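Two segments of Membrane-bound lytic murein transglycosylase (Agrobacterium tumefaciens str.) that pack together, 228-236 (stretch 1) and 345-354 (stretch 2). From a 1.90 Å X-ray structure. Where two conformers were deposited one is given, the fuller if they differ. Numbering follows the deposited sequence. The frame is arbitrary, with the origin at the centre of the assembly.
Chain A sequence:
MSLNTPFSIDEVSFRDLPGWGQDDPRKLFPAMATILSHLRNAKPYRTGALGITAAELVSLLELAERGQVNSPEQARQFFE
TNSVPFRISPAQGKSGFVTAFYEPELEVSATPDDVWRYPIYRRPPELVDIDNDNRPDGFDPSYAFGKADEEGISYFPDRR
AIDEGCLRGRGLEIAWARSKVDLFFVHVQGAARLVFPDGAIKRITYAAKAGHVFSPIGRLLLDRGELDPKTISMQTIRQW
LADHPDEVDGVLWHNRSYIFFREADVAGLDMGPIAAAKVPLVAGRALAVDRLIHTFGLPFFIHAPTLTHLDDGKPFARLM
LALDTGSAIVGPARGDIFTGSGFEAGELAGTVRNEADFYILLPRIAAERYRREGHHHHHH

Stretch 1 228-236: DPKTISMQT
Stretch 2 345-354: AGELAGTVRN

The contact joins the C-terminal part of one helix to the start of another. Stretch 2 enters as a helix from Ala345, leaves it near Gly350 and turns into extended backbone by Asn354; stretch 1 is irregular through Ile232, is capped at Ser233 and becomes helical from Met234. The CA atoms of Met234 and Gly350 lie 4.6 Å apart, those of Ser233 and Thr351 5.1 Å, so the chains run past each other in opposite senses. About 429 Å² is buried in total.

Ala345 (-58/-41) is out of reach, but its O accepts from Ala349 N at 3.0 Å, one regular helical turn. Gly346 (-65/-42) offers its backbone instead of a side chain: Met234 CE rests 3.7 Å from Gly346 O. Met234 (-50/-43) reaches there by an extended side chain, chi1 and chi2 both t and chi3 near 102°.

Glu347 (-62/-42) points its CA-to-CB bond away, yet with chi1 m, chi2 m and chi3 near -67° the end of the side chain comes nearer. Gln235 (-62/-46) then bonds it twice through one amide: Gln235 NE2 donates to Glu347 O at 3.1 Å and to Glu347 OE1 at 3.2 Å. The rotamer that serves this is chi1 m, chi2 near 92° and chi3 near -24°. One residue's backbone and side chain are thus read together by a single nitrogen. Leu348 (-63/-44, chi1 m, chi2 t) points away, and Ala349 (-68/-34) stands sideways.

At Gly350 (-60/-24) the two backbones come closest in register. Gly350 O accepts from Met234 N at 3.0 Å with an angle of 156°, so the first turn of one helix spends a free NH on the carbonyl where stretch 2 comes off its own helix. Ser233 CB also sits 3.2 Å from Gly350 O. Glycine permits the closeness: Gln235 OE1 lies 3.4 Å from Gly350 CA, and an ideal CB on Gly350 would fall 2.2 Å from Gln235 OE1, a clash, and a tight 3.3 Å from Met234 CB.

Across the join, Ser233 (-156/169, chi1 p) caps its helix, Ser233 OG accepting from Thr236 N at 3.2 Å; in return Ser233 N donates to Thr236 OG1 (chi1 p) at 3.1 Å. Thr351 (-108/1, chi1 p) adds its methyl, Thr351 CG2 lying 3.7 Å from Gln235 OE1 and 4.0 Å from Ser233 CB.

Val352 (-72/123, chi1 t) is out of reach of stretch 1; Val352 N bonds Ala349 O at 3.1 Å. Arg353 (-170/79) points toward stretch 1 with chi1 t, chi2 t, chi3 p and chi4 near 81°. Arg353 NH2 donates to Ile232 O at 3.3 Å, and Arg353 NE adds a weak bond to Ile232 O at 3.4 Å. Ile232 (-56/136, chi1 t, chi2 t) lays CG2 over one guanidinium face, while Lys230 O lies at its edge, 3.6 Å from Arg353 NH2. The turn beneath is held by Asp228: Thr231 N donates to Asp228 O at 3.0 Å, Lys230 N to Asp228 OD1 at 2.9 Å. Within stretch 2, Asn354 OD1 (-140/145, chi1 m) accepts from Arg353 N at 3.0 Å.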

ATOM      1  N   ASP A 228       2.463 -17.519 -17.926  1.00 29.80           N
ATOM      2  CA  ASP A 228       3.168 -18.597 -17.230  1.00 31.87           C
ATOM      3  C   ASP A 228       3.341 -18.254 -15.748  1.00 31.71           C
ATOM      4  O   ASP A 228       3.941 -17.227 -15.426  1.00 31.75           O
ATOM      5  CB  ASP A 228       4.534 -18.759 -17.910  1.00 32.46           C
ATOM      6  CG  ASP A 228       5.369 -19.917 -17.352  1.00 36.31           C
ATOM      7  OD1 ASP A 228       4.990 -20.570 -16.349  1.00 38.14           O
ATOM      8  OD2 ASP A 228       6.441 -20.159 -17.945  1.00 40.05           O
ATOM      9  N   PRO A 229       2.833 -19.111 -14.833  1.00 32.68           N
ATOM     10  CA  PRO A 229       3.023 -18.805 -13.407  1.00 33.01           C
ATOM     11  C   PRO A 229       4.486 -18.712 -12.972  1.00 33.75           C
ATOM     12  O   PRO A 229       4.787 -18.049 -11.981  1.00 33.36           O
ATOM     13  CB  PRO A 229       2.317 -19.964 -12.686  1.00 33.75           C
ATOM     14  CG  PRO A 229       2.165 -21.042 -13.709  1.00 32.56           C
ATOM     15  CD  PRO A 229       2.040 -20.345 -15.028  1.00 32.41           C
ATOM     16  N   LYS A 230       5.389 -19.360 -13.705  1.00 34.30           N
ATOM     17  CA  LYS A 230       6.815 -19.302 -13.366  1.00 34.59           C
ATOM     18  C   LYS A 230       7.459 -17.944 -13.654  1.00 33.97           C
ATOM     19  O   LYS A 230       8.490 -17.597 -13.062  1.00 33.43           O
ATOM     20  CB  LYS A 230       7.584 -20.425 -14.062  1.00 35.34           C
ATOM     21  CG  LYS A 230       7.369 -21.797 -13.407  1.00 37.91           C
ATOM     22  CD  LYS A 230       8.294 -22.851 -14.015  1.00 42.91           C
ATOM     23  CE  LYS A 230       8.541 -24.012 -13.059  1.00 45.77           C
ATOM     24  NZ  LYS A 230       7.452 -25.046 -13.082  1.00 46.32           N
ATOM     25  N   THR A 231       6.850 -17.168 -14.545  1.00 32.90           N
ATOM     26  CA  THR A 231       7.461 -15.906 -14.958  1.00 32.43           C
ATOM     27  C   THR A 231       6.597 -14.685 -14.697  1.00 31.11           C
ATOM     28  O   THR A 231       7.046 -13.562 -14.952  1.00 30.35           O
ATOM     29  CB  THR A 231       7.799 -15.894 -16.463  1.00 32.64           C
ATOM     30  OG1 THR A 231       6.607 -16.140 -17.213  1.00 34.43           O
ATOM     31  CG2 THR A 231       8.852 -16.952 -16.798  1.00 35.07           C
ATOM     32  N   ILE A 232       5.362 -14.881 -14.227  1.00 29.48           N
ATOM     33  CA  ILE A 232       4.449 -13.732 -14.142  1.00 28.12           C
ATOM     34  C   ILE A 232       5.074 -12.615 -13.307  1.00 26.74           C
ATOM     35  O   ILE A 232       5.699 -12.878 -12.272  1.00 27.05           O
ATOM     36  CB  ILE A 232       3.012 -14.115 -13.654  1.00 27.99           C
ATOM     37  CG1 ILE A 232       2.079 -12.905 -13.761  1.00 27.72           C
ATOM     38  CG2 ILE A 232       3.032 -14.728 -12.240  1.00 27.99           C
ATOM     39  CD1 ILE A 232       0.627 -13.247 -13.730  1.00 28.40           C
ATOM     40  N   SER A 233       4.940 -11.382 -13.799  1.00 25.10           N
ATOM     41  CA  SER A 233       5.412 -10.170 -13.118  1.00 24.11           C
ATOM     42  C   SER A 233       4.599  -8.996 -13.641  1.00 22.94           C
ATOM     43  O   SER A 233       3.886  -9.148 -14.643  1.00 22.41           O
ATOM     44  CB  SER A 233       6.879  -9.924 -13.476  1.00 24.48           C
ATOM     45  OG  SER A 233       7.014  -9.784 -14.885  1.00 23.75           O
ATOM     46  N   MET A 234       4.704  -7.814 -13.010  1.00 22.41           N
ATOM     47  CA  MET A 234       4.074  -6.613 -13.575  0.50 21.67           C
ATOM     48  C   MET A 234       4.449  -6.467 -15.052  1.00 22.05           C
ATOM     49  O   MET A 234       3.607  -6.129 -15.901  1.00 21.80           O
ATOM     50  CB  MET A 234       4.475  -5.340 -12.806  0.50 21.49           C
ATOM     51  CG  MET A 234       4.093  -4.062 -13.540  0.50 21.70           C
ATOM     52  SD  MET A 234       4.359  -2.465 -12.701  0.50 21.02           S
ATOM     53  CE  MET A 234       5.846  -1.825 -13.424  0.50 22.26           C
ATOM     54  N   GLN A 235       5.723  -6.710 -15.355  1.00 21.75           N
ATOM     55  CA  GLN A 235       6.247  -6.547 -16.722  1.00 22.38           C
ATOM     56  C   GLN A 235       5.559  -7.483 -17.732  1.00 21.95           C
ATOM     57  O   GLN A 235       5.168  -7.045 -18.812  1.00 22.73           O
ATOM     58  CB  GLN A 235       7.776  -6.770 -16.748  1.00 22.89           C
ATOM     59  CG  GLN A 235       8.598  -5.635 -16.136  1.00 24.64           C
ATOM     60  CD  GLN A 235       8.902  -5.814 -14.640  1.00 26.05           C
ATOM     61  OE1 GLN A 235       8.185  -6.511 -13.916  1.00 24.67           O
ATOM     62  NE2 GLN A 235       9.986  -5.175 -14.181  1.00 26.10           N
ATOM     63  N   THR A 236       5.390  -8.757 -17.389  1.00 21.47           N
ATOM     64  CA  THR A 236       4.749  -9.678 -18.344  1.00 22.06           C
ATOM     65  C   THR A 236       3.246  -9.423 -18.495  1.00 21.29           C
ATOM     66  O   THR A 236       2.673  -9.639 -19.564  1.00 19.79           O
ATOM     67  CB  THR A 236       5.007 -11.157 -18.026  1.00 21.64           C
ATOM     68  OG1 THR A 236       4.355 -11.528 -16.798  1.00 23.48           O
ATOM     69  CG2 THR A 236       6.512 -11.414 -17.884  1.00 23.66           C
ATOM     70  N   ALA A 345      12.021   2.385  -9.867  1.00 21.93           N
ATOM     71  CA  ALA A 345      11.346   1.813  -8.692  1.00 21.45           C
ATOM     72  C   ALA A 345      10.318   0.785  -9.144  1.00 20.67           C
ATOM     73  O   ALA A 345      10.188  -0.286  -8.539  1.00 21.37           O
ATOM     74  CB  ALA A 345      10.653   2.919  -7.856  1.00 21.05           C
ATOM     75  N   GLY A 346       9.599   1.105 -10.211  1.00 21.25           N
ATOM     76  CA  GLY A 346       8.596   0.177 -10.769  1.00 22.16           C
ATOM     77  C   GLY A 346       9.203  -1.103 -11.321  1.00 22.47           C
ATOM     78  O   GLY A 346       8.682  -2.205 -11.138  1.00 21.72           O
ATOM     79  N   GLU A 347      10.322  -0.955 -12.008  1.00 23.97           N
ATOM     80  CA  GLU A 347      10.994  -2.124 -12.569  1.00 24.52           C
ATOM     81  C   GLU A 347      11.425  -3.057 -11.441  1.00 24.35           C
ATOM     82  O   GLU A 347      11.234  -4.263 -11.529  1.00 23.85           O
ATOM     83  CB  GLU A 347      12.176  -1.701 -13.455  1.00 25.09           C
ATOM     84  CG  GLU A 347      11.737  -0.975 -14.741  1.00 26.95           C
ATOM     85  CD  GLU A 347      10.695  -1.750 -15.527  1.00 31.97           C
ATOM     86  OE1 GLU A 347      11.024  -2.826 -16.059  1.00 33.63           O
ATOM     87  OE2 GLU A 347       9.531  -1.294 -15.610  1.00 36.02           O
ATOM     88  N   LEU A 348      11.958  -2.478 -10.364  1.00 24.43           N
ATOM     89  CA  LEU A 348      12.378  -3.239  -9.192  1.00 24.56           C
ATOM     90  C   LEU A 348      11.223  -3.952  -8.524  1.00 24.20           C
ATOM     91  O   LEU A 348      11.320  -5.131  -8.161  1.00 24.65           O
ATOM     92  CB  LEU A 348      13.066  -2.312  -8.189  1.00 25.45           C
ATOM     93  CG  LEU A 348      14.451  -1.770  -8.563  1.00 26.81           C
ATOM     94  CD1 LEU A 348      14.890  -0.798  -7.504  1.00 29.90           C
ATOM     95  CD2 LEU A 348      15.464  -2.907  -8.716  1.00 28.79           C
ATOM     96  N   ALA A 349      10.109  -3.240  -8.370  1.00 23.84           N
ATOM     97  CA  ALA A 349       8.952  -3.784  -7.687  1.00 23.43           C
ATOM     98  C   ALA A 349       8.294  -4.921  -8.467  1.00 23.85           C
ATOM     99  O   ALA A 349       7.762  -5.866  -7.873  1.00 23.69           O
ATOM    100  CB  ALA A 349       7.922  -2.648  -7.441  1.00 23.58           C
ATOM    101  N   GLY A 350       8.327  -4.810  -9.797  1.00 24.43           N
ATOM    102  CA  GLY A 350       7.501  -5.649 -10.685  1.00 24.74           C
ATOM    103  C   GLY A 350       7.737  -7.149 -10.592  1.00 25.75           C
ATOM    104  O   GLY A 350       6.834  -7.942 -10.911  1.00 25.76           O
ATOM    105  N   THR A 351       8.935  -7.535 -10.145  1.00 25.90           N
ATOM    106  CA  THR A 351       9.317  -8.940 -10.055  1.00 27.16           C
ATOM    107  C   THR A 351       9.395  -9.485  -8.613  1.00 27.88           C
ATOM    108  O   THR A 351       9.715 -10.665  -8.408  1.00 28.38           O
ATOM    109  CB  THR A 351      10.653  -9.197 -10.787  1.00 27.61           C
ATOM    110  OG1 THR A 351      11.691  -8.389 -10.202  1.00 28.42           O
ATOM    111  CG2 THR A 351      10.529  -8.870 -12.288  1.00 27.65           C
ATOM    112  N   VAL A 352       9.102  -8.649  -7.610  1.00 27.02           N
ATOM    113  CA  VAL A 352       9.173  -9.117  -6.219  1.00 27.21           C
ATOM    114  C   VAL A 352       8.008 -10.048  -5.958  1.00 28.01           C
ATOM    115  O   VAL A 352       6.844  -9.680  -6.141  1.00 28.43           O
ATOM    116  CB  VAL A 352       9.174  -7.944  -5.168  1.00 26.54           C
ATOM    117  CG1 VAL A 352       9.202  -8.503  -3.730  1.00 25.47           C
ATOM    118  CG2 VAL A 352      10.344  -7.021  -5.417  1.00 25.94           C
ATOM    119  N   ARG A 353       8.332 -11.261  -5.527  1.00 29.79           N
ATOM    120  CA  ARG A 353       7.348 -12.304  -5.310  1.00 31.79           C
ATOM    121  C   ARG A 353       8.126 -13.405  -4.592  1.00 31.86           C
ATOM    122  O   ARG A 353       8.568 -14.382  -5.213  1.00 31.95           O
ATOM    123  CB  ARG A 353       6.765 -12.757  -6.675  1.00 31.98           C
ATOM    124  CG  ARG A 353       5.698 -13.824  -6.617  1.00 33.91           C
ATOM    125  CD  ARG A 353       4.931 -14.010  -7.961  1.00 35.84           C
ATOM    126  NE  ARG A 353       5.780 -14.202  -9.147  1.00 45.47           N
ATOM    127  CZ  ARG A 353       6.347 -15.356  -9.531  1.00 48.50           C
ATOM    128  NH1 ARG A 353       6.199 -16.474  -8.820  1.00 50.06           N
ATOM    129  NH2 ARG A 353       7.081 -15.391 -10.642  1.00 49.31           N
ATOM    130  N   ASN A 354       8.339 -13.228  -3.286  1.00 30.76           N
ATOM    131  CA  ASN A 354       9.365 -14.010  -2.579  1.00 30.09           C
ATOM    132  C   ASN A 354       8.914 -14.456  -1.205  1.00 30.10           C
ATOM    133  O   ASN A 354       8.190 -13.727  -0.503  1.00 28.67           O
ATOM    134  CB  ASN A 354      10.674 -13.222  -2.410  1.00 30.18           C
ATOM    135  CG  ASN A 354      11.396 -12.947  -3.727  1.00 30.67           C
ATOM    136  OD1 ASN A 354      11.061 -12.009  -4.449  1.00 31.36           O
ATOM    137  ND2 ASN A 354      12.419 -13.738  -4.018  1.00 29.87           N
TER